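Methylmalonyl-CoA carboxyltransferase 12S subunit (Propionibacterium freudenreichii, PDB 1ON3) transfers the carboxyl group of methylmalonyl-CoA to the biotin of the 1.3S subunit, as the hexameric core of transcarboxylase. Local coordinates at residues 234-239 with 304-309. Sequence-based numbering, arbitrary orientation.
Sequences IHFVAE and DYLEVK
Over one face of the His235 imidazole lies CE of Lys309, 3.9 Å from the ring centroid, a CH-pi contact. CG1 of Val308 meets the same ring at its edge, in plane, 3.8 Å from CD2. At the Phe236 ring the backbone O of Glu307 lies 3.2 Å from CE2. The Leu306 and Phe236 side chains cross at about a right angle, Leu306 CG 3.7 Å from Phe236 CE2, and Val308 CG2 touches CZ. Val308 thus divides its methyls between the two rings, CG1, anti to its backbone N (chi1 178°), against His235 and CG2 against Phe236. Lys309 runs extended beyond CG beside the imidazole, its CG 3.2 Å from Ile234 O. The backbones join where Lys309 N donates to His235 O (2.9 Å). One water donates to that same oxygen (2.7 Å) and to Glu307 O, so two donors grip the His235 carbonyl. Further out, Glu352 OE1 pairs with both Lys309 NZ, in a salt bridge, and His235 NE2; NZ also bonds Gly232 O, and Ile192 N pairs with His235 ND1. Replacing Lys309 by an alanine would probably uncover the imidazole face and leave Glu352 without this cationic mate. Strands 236-238 and 305-308, whose N-to-C directions differ by 105°, are outermost strands, within this chain, of two separate seven-stranded sheets, so the contact joins the two halves of the duplicated carboxyltransferase fold. Apolar packing of Phe236 on Leu306 and Val308 adjoins a buried polar site, where the shared carboxylate is likely to offset the ammonium's charge.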
# COMPACT_ATOMS: atom_id res chain seq x y z
N ILE E 234 29.29 23.86 8.76
CA ILE E 234 28.39 24.73 8.00
C ILE E 234 28.56 24.70 6.50
O ILE E 234 29.57 24.23 5.98
CB ILE E 234 28.48 26.19 8.48
CG1 ILE E 234 29.88 26.76 8.17
CG2 ILE E 234 28.20 26.25 9.99
CD1 ILE E 234 30.01 28.26 8.44
N HIS E 235 27.59 25.26 5.80
CA HIS E 235 27.60 25.20 4.35
C HIS E 235 27.88 26.46 3.58
O HIS E 235 28.34 26.38 2.43
CB HIS E 235 26.27 24.59 3.89
CG HIS E 235 25.95 23.31 4.58
ND1 HIS E 235 25.48 23.26 5.88
CD2 HIS E 235 26.10 22.02 4.19
CE1 HIS E 235 25.36 22.00 6.25
NE2 HIS E 235 25.73 21.22 5.25
N PHE E 236 27.62 27.61 4.19
CA PHE E 236 27.86 28.89 3.55
C PHE E 236 28.30 29.93 4.55
O PHE E 236 27.77 29.98 5.67
CB PHE E 236 26.58 29.42 2.85
CG PHE E 236 26.00 28.47 1.84
CD1 PHE E 236 25.05 27.54 2.22
CD2 PHE E 236 26.44 28.48 0.52
CE1 PHE E 236 24.54 26.61 1.30
CE2 PHE E 236 25.94 27.56 -0.40
CZ PHE E 236 24.99 26.63 -0.01
N VAL E 237 29.28 30.74 4.16
CA VAL E 237 29.72 31.83 5.01
C VAL E 237 29.18 33.07 4.34
O VAL E 237 29.33 33.23 3.13
CB VAL E 237 31.26 31.95 5.11
CG1 VAL E 237 31.63 33.25 5.82
CG2 VAL E 237 31.82 30.79 5.89
N ALA E 238 28.53 33.93 5.12
CA ALA E 238 27.95 35.16 4.61
C ALA E 238 28.57 36.36 5.34
O ALA E 238 28.78 36.31 6.55
CB ALA E 238 26.44 35.15 4.83
N GLU E 239 28.85 37.42 4.60
CA GLU E 239 29.44 38.61 5.22
C GLU E 239 28.55 39.22 6.29
O GLU E 239 29.01 39.55 7.38
CB GLU E 239 29.74 39.68 4.16
CG GLU E 239 31.12 39.57 3.55
CD GLU E 239 32.22 39.77 4.57
OE1 GLU E 239 32.21 40.80 5.27
OE2 GLU E 239 33.10 38.89 4.66
N ASP E 304 26.62 29.28 -14.19
CA ASP E 304 26.17 29.56 -12.83
C ASP E 304 26.14 28.34 -11.91
O ASP E 304 25.66 27.27 -12.27
CB ASP E 304 24.78 30.20 -12.88
CG ASP E 304 24.25 30.57 -11.51
OD1 ASP E 304 23.27 29.96 -11.06
OD2 ASP E 304 24.83 31.48 -10.88
N TYR E 305 26.68 28.50 -10.71
CA TYR E 305 26.65 27.43 -9.73
C TYR E 305 26.78 28.02 -8.33
O TYR E 305 27.34 29.10 -8.14
CB TYR E 305 27.76 26.37 -9.99
CG TYR E 305 29.19 26.88 -9.95
CD1 TYR E 305 29.83 27.36 -11.10
CD2 TYR E 305 29.92 26.89 -8.74
CE1 TYR E 305 31.15 27.83 -11.05
CE2 TYR E 305 31.23 27.36 -8.69
CZ TYR E 305 31.84 27.83 -9.84
OH TYR E 305 33.14 28.30 -9.78
N LEU E 306 26.20 27.33 -7.36
CA LEU E 306 26.26 27.77 -5.97
C LEU E 306 27.05 26.69 -5.25
O LEU E 306 26.55 25.58 -5.06
CB LEU E 306 24.85 27.87 -5.38
CG LEU E 306 24.84 28.15 -3.87
CD1 LEU E 306 25.41 29.53 -3.60
CD2 LEU E 306 23.42 28.03 -3.34
N GLU E 307 28.29 26.99 -4.88
CA GLU E 307 29.12 25.99 -4.22
C GLU E 307 28.73 25.80 -2.76
O GLU E 307 28.54 26.78 -2.04
CB GLU E 307 30.60 26.39 -4.33
CG GLU E 307 31.54 25.20 -4.31
CD GLU E 307 33.01 25.56 -4.47
OE1 GLU E 307 33.32 26.63 -5.06
OE2 GLU E 307 33.86 24.76 -4.02
N VAL E 308 28.60 24.54 -2.34
CA VAL E 308 28.26 24.18 -0.97
C VAL E 308 29.57 23.80 -0.26
O VAL E 308 30.41 23.09 -0.83
CB VAL E 308 27.28 22.99 -0.96
CG1 VAL E 308 26.95 22.56 0.49
CG2 VAL E 308 25.99 23.39 -1.69
N LYS E 309 29.74 24.28 0.98
CA LYS E 309 30.96 24.03 1.76
C LYS E 309 32.20 24.38 0.93
O LYS E 309 33.19 23.64 0.90
CB LYS E 309 31.02 22.57 2.22
CG LYS E 309 30.19 22.35 3.49
CD LYS E 309 30.16 20.93 4.02
CE LYS E 309 29.38 20.93 5.36
NZ LYS E 309 29.19 19.58 5.98
O HOH W 1 29.90 27.61 0.54